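Local coordinates for protein Cd1 (Flavonifractor plautii, PDB 7D39) that binds flavin mononucleotide and probably acts as an ene-reductase that starts the breakdown of flavones and flavonols in a gut bacterium, at residues L41-C46 with D71-K76; P175-I180 with D184-R189; G229-C234 with G240-E245; L258-D263 with K268-N273. All blocks are in the same frame, centred on the assembly; numbering follows the deposited sequence.

Interaction 1 of 4, residues L41-C46 with D71-K76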
loop_
_atom_site.group_PDB
_atom_site.type_symbol
_atom_site.label_atom_id
_atom_site.label_comp_id
_atom_site.label_asym_id
_atom_site.label_seq_id
_atom_site.Cartn_x
_atom_site.Cartn_y
_atom_site.Cartn_z
ATOM N N LEU A 41 4.015 17.044 -8.561
ATOM C CA LEU A 41 2.652 17.038 -8.045
ATOM C C LEU A 41 2.612 17.732 -6.691
ATOM O O LEU A 41 3.597 17.728 -5.944
ATOM C CB LEU A 41 2.119 15.606 -7.910
ATOM C CG LEU A 41 1.305 14.918 -9.011
ATOM C CD1 LEU A 41 1.751 15.284 -10.393
ATOM C CD2 LEU A 41 1.356 13.390 -8.826
ATOM N N HIS A 42 1.480 18.353 -6.392
ATOM C CA HIS A 42 1.247 18.930 -5.077
ATOM C C HIS A 42 0.240 18.038 -4.371
ATOM O O HIS A 42 -0.915 17.925 -4.800
ATOM C CB HIS A 42 0.746 20.370 -5.152
ATOM C CG HIS A 42 0.362 20.921 -3.816
ATOM N ND1 HIS A 42 -0.926 21.302 -3.510
ATOM C CD2 HIS A 42 1.088 21.108 -2.689
ATOM C CE1 HIS A 42 -0.971 21.725 -2.258
ATOM N NE2 HIS A 42 0.237 21.609 -1.736
ATOM N N ILE A 43 0.682 17.402 -3.293
ATOM C CA ILE A 43 -0.149 16.483 -2.535
ATOM C C ILE A 43 -0.029 16.852 -1.063
ATOM O O ILE A 43 1.072 16.824 -0.501
ATOM C CB ILE A 43 0.257 15.020 -2.787
ATOM C CG1 ILE A 43 0.027 14.677 -4.253
ATOM C CG2 ILE A 43 -0.549 14.078 -1.939
ATOM C CD1 ILE A 43 0.631 13.393 -4.656
ATOM N N GLU A 44 -1.155 17.209 -0.450
ATOM C CA GLU A 44 -1.207 17.588 0.959
ATOM C C GLU A 44 -1.336 16.359 1.847
ATOM O O GLU A 44 -1.856 15.319 1.428
ATOM C CB GLU A 44 -2.401 18.507 1.229
ATOM C CG GLU A 44 -2.366 19.836 0.510
ATOM C CD GLU A 44 -1.586 20.875 1.270
ATOM O OE1 GLU A 44 -0.558 21.357 0.748
ATOM O OE2 GLU A 44 -1.998 21.205 2.400
ATOM N N HIS A 45 -0.882 16.501 3.094
ATOM C CA HIS A 45 -1.018 15.429 4.073
ATOM C C HIS A 45 -2.488 15.156 4.381
ATOM O O HIS A 45 -3.334 16.051 4.349
ATOM C CB HIS A 45 -0.301 15.792 5.384
ATOM C CG HIS A 45 1.188 15.898 5.263
ATOM N ND1 HIS A 45 2.028 14.832 5.476
ATOM C CD2 HIS A 45 1.985 16.948 4.961
ATOM C CE1 HIS A 45 3.280 15.214 5.296
ATOM N NE2 HIS A 45 3.281 16.494 4.986
ATOM N N CYS A 46 -2.785 13.910 4.719
ATOM C CA CYS A 46 -4.118 13.552 5.192
ATOM C C CYS A 46 -4.390 14.244 6.527
ATOM O O CYS A 46 -3.595 14.138 7.469
ATOM C CB CYS A 46 -4.235 12.031 5.325
ATOM S SG CYS A 46 -5.758 11.392 6.107
ATOM N N ASP A 71 -6.384 13.600 -6.471
ATOM C CA ASP A 71 -7.462 13.079 -7.303
ATOM C C ASP A 71 -6.976 12.823 -8.722
ATOM O O ASP A 71 -7.288 11.785 -9.312
ATOM C CB ASP A 71 -8.657 14.039 -7.305
ATOM C CG ASP A 71 -9.457 13.980 -6.011
ATOM O OD1 ASP A 71 -9.344 12.975 -5.280
ATOM O OD2 ASP A 71 -10.205 14.932 -5.728
ATOM N N TRP A 72 -6.205 13.755 -9.282
ATOM C CA TRP A 72 -5.597 13.517 -10.589
ATOM C C TRP A 72 -4.743 12.253 -10.573
ATOM O O TRP A 72 -4.894 11.373 -11.428
ATOM C CB TRP A 72 -4.771 14.732 -10.995
ATOM C CG TRP A 72 -4.079 14.600 -12.316
ATOM C CD1 TRP A 72 -4.576 14.936 -13.551
ATOM C CD2 TRP A 72 -2.753 14.105 -12.539
ATOM N NE1 TRP A 72 -3.640 14.672 -14.523
ATOM C CE2 TRP A 72 -2.511 14.168 -13.933
ATOM C CE3 TRP A 72 -1.749 13.619 -11.701
ATOM C CZ2 TRP A 72 -1.310 13.757 -14.501
ATOM C CZ3 TRP A 72 -0.549 13.200 -12.275
ATOM C CH2 TRP A 72 -0.341 13.285 -13.659
ATOM N N LEU A 73 -3.841 12.143 -9.598
ATOM C CA LEU A 73 -3.000 10.950 -9.509
ATOM C C LEU A 73 -3.849 9.684 -9.441
ATOM O O LEU A 73 -3.584 8.700 -10.140
ATOM C CB LEU A 73 -2.087 11.045 -8.279
ATOM C CG LEU A 73 -1.128 9.888 -7.972
ATOM C CD1 LEU A 73 -0.216 9.618 -9.151
ATOM C CD2 LEU A 73 -0.310 10.165 -6.699
ATOM N N LEU A 74 -4.881 9.702 -8.605
ATOM C CA LEU A 74 -5.725 8.530 -8.446
ATOM C C LEU A 74 -6.408 8.152 -9.755
ATOM O O LEU A 74 -6.454 6.969 -10.117
ATOM C CB LEU A 74 -6.754 8.792 -7.342
ATOM C CG LEU A 74 -7.325 7.526 -6.739
ATOM C CD1 LEU A 74 -6.161 6.694 -6.284
ATOM C CD2 LEU A 74 -8.247 7.852 -5.577
ATOM N N ASP A 75 -6.954 9.138 -10.476
ATOM C CA ASP A 75 -7.552 8.844 -11.776
ATOM C C ASP A 75 -6.555 8.133 -12.678
ATOM O O ASP A 75 -6.912 7.184 -13.382
ATOM C CB ASP A 75 -8.052 10.119 -12.467
ATOM C CG ASP A 75 -9.229 10.759 -11.764
ATOM O OD1 ASP A 75 -10.196 10.051 -11.405
ATOM O OD2 ASP A 75 -9.196 11.994 -11.576
ATOM N N LYS A 76 -5.300 8.584 -12.679
ATOM C CA LYS A 76 -4.301 7.950 -13.538
ATOM C C LYS A 76 -4.066 6.511 -13.116
ATOM O O LYS A 76 -3.972 5.615 -13.961
ATOM C CB LYS A 76 -2.978 8.721 -13.508
ATOM C CG LYS A 76 -3.038 10.194 -13.915
ATOM C CD LYS A 76 -3.479 10.395 -15.356
ATOM C CE LYS A 76 -2.545 9.731 -16.323
ATOM N NZ LYS A 76 -2.819 10.198 -17.709
#

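Interaction 2 of 4, residues P175-I180 with D184-R189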
loop_
_atom_site.group_PDB
_atom_site.type_symbol
_atom_site.label_atom_id
_atom_site.label_comp_id
_atom_site.label_asym_id
_atom_site.label_seq_id
_atom_site.Cartn_x
_atom_site.Cartn_y
_atom_site.Cartn_z
ATOM N N PRO A 175 19.260 -2.139 -1.514
ATOM C CA PRO A 175 20.154 -1.431 -0.597
ATOM C C PRO A 175 21.439 -1.014 -1.297
ATOM O O PRO A 175 21.765 -1.480 -2.392
ATOM C CB PRO A 175 20.423 -2.462 0.502
ATOM C CG PRO A 175 20.383 -3.776 -0.246
ATOM C CD PRO A 175 19.312 -3.601 -1.322
ATOM N N TRP A 176 22.149 -0.081 -0.655
ATOM C CA TRP A 176 23.433 0.434 -1.151
ATOM C C TRP A 176 23.328 0.869 -2.604
ATOM O O TRP A 176 24.171 0.522 -3.436
ATOM C CB TRP A 176 24.550 -0.608 -0.995
ATOM C CG TRP A 176 24.721 -1.094 0.407
ATOM C CD1 TRP A 176 24.416 -2.335 0.891
ATOM C CD2 TRP A 176 25.238 -0.348 1.515
ATOM N NE1 TRP A 176 24.701 -2.406 2.241
ATOM C CE2 TRP A 176 25.208 -1.202 2.647
ATOM C CE3 TRP A 176 25.727 0.956 1.662
ATOM C CZ2 TRP A 176 25.645 -0.796 3.903
ATOM C CZ3 TRP A 176 26.152 1.361 2.919
ATOM C CH2 TRP A 176 26.112 0.483 4.022
ATOM N N ALA A 177 22.279 1.637 -2.912
ATOM C CA ALA A 177 21.859 1.848 -4.294
ATOM C C ALA A 177 22.053 3.284 -4.787
ATOM O O ALA A 177 21.406 3.687 -5.755
ATOM C CB ALA A 177 20.399 1.424 -4.453
ATOM N N LEU A 178 22.940 4.059 -4.159
ATOM C CA LEU A 178 23.196 5.411 -4.642
ATOM C C LEU A 178 23.778 5.385 -6.046
ATOM O O LEU A 178 23.474 6.260 -6.865
ATOM C CB LEU A 178 24.146 6.157 -3.705
ATOM C CG LEU A 178 23.655 6.749 -2.388
ATOM C CD1 LEU A 178 24.713 7.697 -1.851
ATOM C CD2 LEU A 178 22.348 7.469 -2.565
ATOM N N SER A 179 24.634 4.401 -6.340
ATOM C CA SER A 179 25.246 4.271 -7.658
ATOM C C SER A 179 24.573 3.202 -8.511
ATOM O O SER A 179 25.202 2.659 -9.423
ATOM C CB SER A 179 26.739 3.983 -7.525
ATOM O OG SER A 179 27.434 5.133 -7.066
ATOM N N ILE A 180 23.285 2.926 -8.269
ATOM C CA ILE A 180 22.657 1.772 -8.893
ATOM C C ILE A 180 22.559 1.906 -10.403
ATOM O O ILE A 180 22.511 0.889 -11.102
ATOM C CB ILE A 180 21.263 1.516 -8.294
ATOM C CG1 ILE A 180 20.683 0.220 -8.864
ATOM C CG2 ILE A 180 20.342 2.706 -8.575
ATOM C CD1 ILE A 180 19.604 -0.450 -7.973
ATOM N N ASP A 184 24.853 -2.850 -13.622
ATOM C CA ASP A 184 24.086 -3.431 -14.725
ATOM C C ASP A 184 23.148 -4.552 -14.278
ATOM O O ASP A 184 22.029 -4.656 -14.783
ATOM C CB ASP A 184 25.035 -3.956 -15.799
ATOM C CG ASP A 184 25.739 -2.841 -16.552
ATOM O OD1 ASP A 184 25.166 -1.730 -16.685
ATOM O OD2 ASP A 184 26.871 -3.088 -17.022
ATOM N N GLU A 185 23.608 -5.457 -13.407
ATOM C CA GLU A 185 22.738 -6.562 -12.996
ATOM C C GLU A 185 21.534 -6.068 -12.201
ATOM O O GLU A 185 20.466 -6.691 -12.231
ATOM C CB GLU A 185 23.521 -7.597 -12.182
ATOM C CG GLU A 185 23.915 -7.163 -10.774
ATOM C CD GLU A 185 25.043 -6.116 -10.747
ATOM O OE1 GLU A 185 25.555 -5.818 -9.638
ATOM O OE2 GLU A 185 25.418 -5.596 -11.827
ATOM N N ARG A 186 21.681 -4.965 -11.481
ATOM C CA ARG A 186 20.547 -4.468 -10.718
ATOM C C ARG A 186 19.587 -3.684 -11.597
ATOM O O ARG A 186 18.376 -3.695 -11.351
ATOM C CB ARG A 186 21.050 -3.626 -9.559
ATOM C CG ARG A 186 22.057 -4.353 -8.726
ATOM C CD ARG A 186 21.675 -4.234 -7.280
ATOM N NE ARG A 186 22.308 -3.061 -6.723
ATOM C CZ ARG A 186 22.078 -2.586 -5.514
ATOM N NH1 ARG A 186 21.196 -3.171 -4.705
ATOM N NH2 ARG A 186 22.737 -1.508 -5.124
ATOM N N VAL A 187 20.103 -3.016 -12.628
ATOM C CA VAL A 187 19.230 -2.369 -13.599
ATOM C C VAL A 187 18.459 -3.424 -14.382
ATOM O O VAL A 187 17.265 -3.270 -14.650
ATOM C CB VAL A 187 20.058 -1.453 -14.524
ATOM C CG1 VAL A 187 19.191 -0.851 -15.627
ATOM C CG2 VAL A 187 20.712 -0.354 -13.719
ATOM N N ALA A 188 19.132 -4.526 -14.733
ATOM C CA ALA A 188 18.466 -5.637 -15.394
ATOM C C ALA A 188 17.339 -6.185 -14.537
ATOM O O ALA A 188 16.330 -6.660 -15.072
ATOM C CB ALA A 188 19.487 -6.736 -15.735
ATOM N N ARG A 189 17.457 -6.074 -13.212
ATOM C CA ARG A 189 16.379 -6.539 -12.339
ATOM C C ARG A 189 15.162 -5.622 -12.418
ATOM O O ARG A 189 14.021 -6.097 -12.409
ATOM C CB ARG A 189 16.883 -6.655 -10.901
ATOM C CG ARG A 189 15.821 -7.071 -9.902
ATOM C CD ARG A 189 15.472 -8.563 -10.006
ATOM N NE ARG A 189 14.489 -8.931 -8.993
ATOM C CZ ARG A 189 13.368 -9.604 -9.233
ATOM N NH1 ARG A 189 13.085 -10.026 -10.458
ATOM N NH2 ARG A 189 12.533 -9.863 -8.235
#

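Interaction 3 of 4, residues G229-C234 with G240-E245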
loop_
_atom_site.group_PDB
_atom_site.type_symbol
_atom_site.label_atom_id
_atom_site.label_comp_id
_atom_site.label_asym_id
_atom_site.label_seq_id
_atom_site.Cartn_x
_atom_site.Cartn_y
_atom_site.Cartn_z
ATOM N N GLY A 229 2.928 -14.982 23.568
ATOM C CA GLY A 229 1.870 -15.792 23.060
ATOM C C GLY A 229 1.203 -15.304 21.823
ATOM O O GLY A 229 0.194 -15.837 21.447
ATOM N N LYS A 230 1.762 -14.289 21.180
ATOM C CA LYS A 230 1.158 -13.745 19.984
ATOM C C LYS A 230 2.139 -13.037 19.051
ATOM O O LYS A 230 2.664 -12.003 19.354
ATOM C CB LYS A 230 0.030 -12.810 20.370
ATOM C CG LYS A 230 -0.980 -12.631 19.285
ATOM C CD LYS A 230 -1.779 -11.394 19.533
ATOM C CE LYS A 230 -2.594 -11.542 20.791
ATOM N NZ LYS A 230 -3.962 -11.085 20.516
ATOM N N ALA A 231 2.347 -13.613 17.900
ATOM C CA ALA A 231 3.086 -12.952 16.872
ATOM C C ALA A 231 2.123 -12.439 15.817
ATOM O O ALA A 231 1.339 -13.167 15.278
ATOM C CB ALA A 231 4.113 -13.884 16.295
ATOM N N ILE A 232 2.185 -11.154 15.558
ATOM C CA ILE A 232 1.344 -10.537 14.568
ATOM C C ILE A 232 2.119 -10.118 13.337
ATOM O O ILE A 232 3.096 -9.441 13.417
ATOM C CB ILE A 232 0.595 -9.338 15.133
ATOM C CG1 ILE A 232 0.007 -9.694 16.485
ATOM C CG2 ILE A 232 -0.461 -8.878 14.145
ATOM C CD1 ILE A 232 -0.918 -8.659 17.056
ATOM N N CYS A 233 1.646 -10.554 12.204
ATOM C CA CYS A 233 2.168 -10.094 10.974
ATOM C C CYS A 233 1.888 -8.615 10.772
ATOM O O CYS A 233 0.800 -8.181 10.941
ATOM C CB CYS A 233 1.583 -10.847 9.847
ATOM S SG CYS A 233 2.418 -10.252 8.418
ATOM N N CYS A 234 2.900 -7.858 10.417
ATOM C CA CYS A 234 2.731 -6.407 10.345
ATOM C C CYS A 234 2.016 -5.946 9.077
ATOM O O CYS A 234 1.509 -4.823 9.043
ATOM C CB CYS A 234 4.083 -5.717 10.451
ATOM S SG CYS A 234 4.707 -5.690 12.114
ATOM N N GLY A 240 -0.560 -15.297 15.164
ATOM C CA GLY A 240 -0.136 -16.676 15.256
ATOM C C GLY A 240 1.137 -16.858 16.043
ATOM O O GLY A 240 1.280 -16.314 17.136
ATOM N N GLU A 241 2.082 -17.606 15.491
ATOM C CA GLU A 241 3.263 -17.993 16.242
ATOM C C GLU A 241 4.475 -18.023 15.325
ATOM O O GLU A 241 4.409 -18.541 14.208
ATOM C CB GLU A 241 3.055 -19.361 16.892
ATOM C CG GLU A 241 4.258 -19.900 17.620
ATOM C CD GLU A 241 3.876 -20.966 18.643
ATOM O OE1 GLU A 241 2.944 -21.760 18.373
ATOM O OE2 GLU A 241 4.499 -20.991 19.723
ATOM N N ILE A 242 5.582 -17.482 15.822
ATOM C CA ILE A 242 6.868 -17.474 15.127
ATOM C C ILE A 242 7.727 -18.597 15.695
ATOM O O ILE A 242 7.877 -18.709 16.914
ATOM C CB ILE A 242 7.564 -16.109 15.295
ATOM C CG1 ILE A 242 6.943 -15.058 14.364
ATOM C CG2 ILE A 242 9.065 -16.222 15.111
ATOM C CD1 ILE A 242 7.159 -15.337 12.889
ATOM N N HIS A 243 8.300 -19.423 14.824
ATOM C CA HIS A 243 9.199 -20.492 15.248
ATOM C C HIS A 243 10.601 -20.252 14.709
ATOM O O HIS A 243 10.773 -19.868 13.549
ATOM C CB HIS A 243 8.722 -21.865 14.770
ATOM C CG HIS A 243 7.252 -22.085 14.932
ATOM N ND1 HIS A 243 6.665 -22.323 16.154
ATOM C CD2 HIS A 243 6.249 -22.100 14.022
ATOM C CE1 HIS A 243 5.362 -22.474 15.990
ATOM N NE2 HIS A 243 5.085 -22.348 14.704
ATOM N N ASN A 244 11.598 -20.504 15.553
ATOM C CA ASN A 244 13.003 -20.518 15.149
ATOM C C ASN A 244 13.461 -21.974 15.093
ATOM O O ASN A 244 13.770 -22.587 16.121
ATOM C CB ASN A 244 13.859 -19.707 16.112
ATOM C CG ASN A 244 15.316 -19.694 15.717
ATOM O OD1 ASN A 244 15.756 -20.503 14.907
ATOM N ND2 ASN A 244 16.075 -18.776 16.293
ATOM N N GLU A 245 13.509 -22.526 13.886
ATOM C CA GLU A 245 13.946 -23.901 13.673
ATOM C C GLU A 245 15.396 -23.849 13.196
ATOM O O GLU A 245 15.700 -23.968 12.008
ATOM C CB GLU A 245 13.025 -24.601 12.679
ATOM C CG GLU A 245 12.849 -26.088 12.916
ATOM C CD GLU A 245 13.620 -26.931 11.914
ATOM O OE1 GLU A 245 13.901 -26.423 10.805
ATOM O OE2 GLU A 245 13.950 -28.097 12.235
#

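Interaction 4 of 4, residues L258-D263 with K268-N273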
loop_
_atom_site.group_PDB
_atom_site.type_symbol
_atom_site.label_atom_id
_atom_site.label_comp_id
_atom_site.label_asym_id
_atom_site.label_seq_id
_atom_site.Cartn_x
_atom_site.Cartn_y
_atom_site.Cartn_z
ATOM N N LEU A 258 -7.697 -16.650 8.956
ATOM C CA LEU A 258 -7.802 -16.183 7.578
ATOM C C LEU A 258 -9.033 -15.319 7.364
ATOM O O LEU A 258 -9.016 -14.401 6.542
ATOM C CB LEU A 258 -7.836 -17.373 6.626
ATOM C CG LEU A 258 -6.476 -17.726 6.041
ATOM C CD1 LEU A 258 -6.561 -19.009 5.224
ATOM C CD2 LEU A 258 -5.979 -16.575 5.197
ATOM N N GLU A 259 -10.115 -15.612 8.077
ATOM C CA GLU A 259 -11.317 -14.798 8.000
ATOM C C GLU A 259 -11.089 -13.367 8.453
ATOM O O GLU A 259 -11.883 -12.488 8.104
ATOM C CB GLU A 259 -12.415 -15.419 8.865
ATOM C CG GLU A 259 -13.068 -16.631 8.262
ATOM C CD GLU A 259 -14.566 -16.531 8.362
ATOM O OE1 GLU A 259 -15.241 -16.632 7.311
ATOM O OE2 GLU A 259 -15.065 -16.314 9.488
ATOM N N HIS A 260 -10.063 -13.119 9.262
ATOM C CA HIS A 260 -9.817 -11.797 9.820
ATOM C C HIS A 260 -8.696 -11.055 9.112
ATOM O O HIS A 260 -8.512 -9.857 9.362
ATOM C CB HIS A 260 -9.496 -11.914 11.312
ATOM C CG HIS A 260 -10.617 -12.492 12.114
ATOM N ND1 HIS A 260 -11.495 -11.711 12.836
ATOM C CD2 HIS A 260 -11.032 -13.772 12.275
ATOM C CE1 HIS A 260 -12.392 -12.487 13.419
ATOM N NE2 HIS A 260 -12.132 -13.742 13.095
ATOM N N ALA A 261 -7.966 -11.729 8.225
ATOM C CA ALA A 261 -6.781 -11.150 7.603
ATOM C C ALA A 261 -7.109 -9.834 6.905
ATOM O O ALA A 261 -8.072 -9.751 6.139
ATOM C CB ALA A 261 -6.180 -12.146 6.610
ATOM N N HIS A 262 -6.272 -8.814 7.140
ATOM C CA HIS A 262 -6.563 -7.441 6.734
ATOM C C HIS A 262 -6.617 -7.251 5.227
ATOM O O HIS A 262 -7.102 -6.211 4.769
ATOM C CB HIS A 262 -5.521 -6.480 7.306
ATOM C CG HIS A 262 -5.458 -6.455 8.801
ATOM N ND1 HIS A 262 -6.288 -7.212 9.605
ATOM C CD2 HIS A 262 -4.653 -5.764 9.639
ATOM C CE1 HIS A 262 -6.002 -6.974 10.875
ATOM N NE2 HIS A 262 -5.011 -6.101 10.921
ATOM N N ASP A 263 -6.110 -8.194 4.444
ATOM C CA ASP A 263 -6.090 -8.052 2.994
ATOM C C ASP A 263 -7.065 -9.006 2.311
ATOM O O ASP A 263 -6.890 -9.325 1.133
ATOM C CB ASP A 263 -4.671 -8.264 2.458
ATOM C CG ASP A 263 -4.158 -9.657 2.731
ATOM O OD1 ASP A 263 -4.768 -10.341 3.575
ATOM O OD2 ASP A 263 -3.161 -10.073 2.102
ATOM N N LYS A 268 -11.883 -7.281 5.901
ATOM C CA LYS A 268 -12.245 -5.880 5.730
ATOM C C LYS A 268 -13.688 -5.624 6.158
ATOM O O LYS A 268 -13.986 -4.581 6.745
ATOM C CB LYS A 268 -12.029 -5.456 4.279
ATOM C CG LYS A 268 -10.566 -5.228 3.892
ATOM C CD LYS A 268 -10.435 -4.660 2.474
ATOM C CE LYS A 268 -8.956 -4.564 2.058
ATOM N NZ LYS A 268 -8.166 -3.832 3.085
ATOM N N PHE A 269 -14.595 -6.552 5.854
ATOM C CA PHE A 269 -15.982 -6.408 6.280
ATOM C C PHE A 269 -16.078 -6.361 7.797
ATOM O O PHE A 269 -16.763 -5.498 8.362
ATOM C CB PHE A 269 -16.820 -7.557 5.713
ATOM C CG PHE A 269 -17.022 -7.479 4.225
ATOM C CD1 PHE A 269 -17.011 -6.246 3.580
ATOM C CD2 PHE A 269 -17.219 -8.624 3.465
ATOM C CE1 PHE A 269 -17.190 -6.161 2.211
ATOM C CE2 PHE A 269 -17.398 -8.537 2.090
ATOM C CZ PHE A 269 -17.376 -7.310 1.461
ATOM N N ILE A 270 -15.366 -7.256 8.477
ATOM C CA ILE A 270 -15.345 -7.234 9.936
ATOM C C ILE A 270 -14.784 -5.913 10.434
ATOM O O ILE A 270 -15.357 -5.257 11.311
ATOM C CB ILE A 270 -14.525 -8.416 10.480
ATOM C CG1 ILE A 270 -15.185 -9.742 10.109
ATOM C CG2 ILE A 270 -14.374 -8.280 11.987
ATOM C CD1 ILE A 270 -14.287 -10.925 10.313
ATOM N N HIS A 271 -13.630 -5.525 9.902
ATOM C CA HIS A 271 -12.985 -4.301 10.349
ATOM C C HIS A 271 -13.915 -3.116 10.164
ATOM O O HIS A 271 -14.083 -2.292 11.066
ATOM C CB HIS A 271 -11.683 -4.106 9.573
ATOM C CG HIS A 271 -10.892 -2.916 10.001
ATOM N ND1 HIS A 271 -10.468 -1.953 9.112
ATOM C CD2 HIS A 271 -10.417 -2.545 11.214
ATOM C CE1 HIS A 271 -9.778 -1.034 9.760
ATOM N NE2 HIS A 271 -9.733 -1.370 11.036
ATOM N N GLY A 272 -14.547 -3.031 8.996
ATOM C CA GLY A 272 -15.432 -1.918 8.727
ATOM C C GLY A 272 -16.670 -1.920 9.611
ATOM O O GLY A 272 -17.177 -0.860 9.983
ATOM N N ASN A 273 -17.184 -3.097 9.955
ATOM C CA ASN A 273 -18.335 -3.076 10.851
ATOM C C ASN A 273 -17.927 -2.623 12.251
ATOM O O ASN A 273 -18.684 -1.907 12.922
ATOM C CB ASN A 273 -19.040 -4.423 10.912
ATOM C CG ASN A 273 -20.313 -4.356 11.756
ATOM O OD1 ASN A 273 -21.316 -3.759 11.343
ATOM N ND2 ASN A 273 -20.265 -4.939 12.952
#

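Interaction 1 of 4, residues L41-C46 with D71-K76
Trp72 and Leu73 both have CG anti to the backbone N (chi1 179° in each), and these adjoining helix residues thereby present their side chains to Leu41 and Ile43. Leu41 takes an unusual first torsion, -94°, and sends two methyls to two different partners. Its CD1 lies 3.6 Å from Trp72 CZ3, on the six-membered part of the indole, and approaches the ring obliquely. Its CD2 lies 4.1 Å from Leu73 CD1 and also touches Trp72 CZ3. Leu41 therefore sits at the junction between the indole and the leucine. The second pair is Ile43 and Leu73, where Ile43 CD1 meets Leu73 CD2 at 3.9 Å. In all three pairs the side chains cross at about a right angle. Within the helix, Lys76 CG lies 3.9 Å above the Trp72 ring plane, over its centre, and helps hold the indole in place. The contact is wholly apolar. An alanine in place of Leu41 would probably leave the CZ3 corner of Trp72 and Leu73 CD1 without their packing partner and give the indole more freedom to turn. The loop after strand 32-37 is thus laid against helix 70-79. Ile36 of that strand touches Leu41, Trp72 and Leu73, while Leu74 of the helix packs on helix 96-109.

Interaction 2 of 4, residues P175-I180 with D184-R189
Arg186 reaches from helix 184-202 back to the loop of residues 175-180, and its side chain carries most of the contact. Its CB rests on the Ile180 side chain, 3.8 Å from Ile180 CD1, and the two side chains cross at about a right angle. Beyond CB the chain bends twice, at chi2 (-131°) and chi3 (-91°), which swings the guanidinium round toward Pro175. NE lies 4.0 Å from Ile180 CD1. The same methyl sits over one face of the guanidinium, offset toward its rim. At the tip, NH1 and NH2 both donate to a single acceptor. Arg186 NH1 is 2.9 Å from Pro175 O, and Arg186 NH2 is also 2.9 Å from Pro175 O. The oxygen lies in the guanidinium plane, and the grip is end-on because the two terminal nitrogens, not NE, make it. NH2 also has Ala177 CB at 3.8 Å, and it forms a salt bridge with Glu183. Beside the arginine, Val187 CG2 packs 3.4 Å from Ile180 O. The loop makes a type I turn from Ala177 to Ile180. It follows strand 167-174, at the edge of the parallel sheet of this flavodoxin-like fold, and the Pro175 side chain is about 6 Å from the bound FMN. A leucine in place of Arg186 would probably leave Pro175 O without its two donors and Glu183 without its charged mate. The chemistry is that of a side chain fixing a backbone: two bonds hold the guanidinium's rotation, and the acidic partner probably steadies its charge.

Interaction 3 of 4, residues G229-C234 with G240-E245
Ala231 and Gly240 form an antiparallel hydrogen-bonded pair and satisfy both of each other's backbone polar groups. Ala231 N donates to Gly240 O at 3.0 Å, with an almost straight N-H...O angle of 172°. The donor stands above the carbonyl plane of Gly240, not on a lone pair. In return, Gly240 N donates to Ala231 O at 2.9 Å, and here the donor is only slightly tilted from the carbonyl plane. This is the one bridge between the two segments. The strands then diverge, their directions making an angle of 96°. Past the bridge the contact is apolar: Ala231 CB touches Ile242 CG1 at 3.6 Å. Lys230 NZ finds its partner in Glu239 through a salt bridge, and His243 NE2 bonds to Thr252. Cys233 is modelled in a disulfide with Cys219. Cys219 is also linked to Cys216 and Cys236, more bonds than one sulfur can make. Two Cys-X-X-Cys pairs so gathered are consistent with a zinc-ribbon-like site, though no metal is modelled. The hairpin forms the middle of a four-stranded antiparallel sheet: Ile232 pairs through its backbone with His225 of strand 224-227, and Glu241 pairs with Thr252 of strand 248-252.

Interaction 4 of 4, residues L258-D263 with K268-N273
The His260 ring carries the Ile270 side chain over one face. Ile270 CD1 stands 3.7 Å above the ring plane, offset toward the rim on the ND1 side. This is a CH-pi contact, with Ile270 CD1 4.2 Å from the centroid of the His260 ring and 25° off its normal. The ring's NE2 is hydrogen-bonded to Glu256, which helps fix the imidazole's rotation. The His262 ring has His260 O in its plane at one edge, where ND1 makes a weak hydrogen bond to that oxygen. Ile270 CD1 also touches the backbone, lying 3.6 Å from Glu259 O. The segment 258-263 is the end of a short 3-10 turn and the loop after it, which leads into helix 265-285 and folds back along its first turns. Glu259 O is tied to the start of that helix by a hydrogen bond from Ser266 OG. Further along, Lys268 NZ donates to His262 O at 3.1 Å, approaching nearly along the C=O axis. The lysine chain is extended as far as CE and bends only at chi4 (-52°), which turns NZ to the carbonyl. The same ammonium is hydrogen-bonded to Leu162 O at the end of helix 153-162, joining the loop to the flavodoxin-like part of the chain.

In the fold
Interactions 1 and 2 lie in the flavodoxin-like part and are partly buried. Each sets a loop that follows a strand of the parallel sheet against the next helix along the chain. Those strands, 32-37 and 167-174, are the two outermost of that sheet. Interactions 3 and 4 are surface contacts of the later part of the chain, with nearest atoms about 6 Å apart; a backbone bond between His262 and Cys236 connects their neighbourhoods. The chemistry differs. Interaction 1 is purely apolar, interaction 2 relies on a charged side chain gripping a backbone carbonyl, interaction 3 on paired backbone bonds, and interaction 4 on a lysine bond and a CH-pi contact.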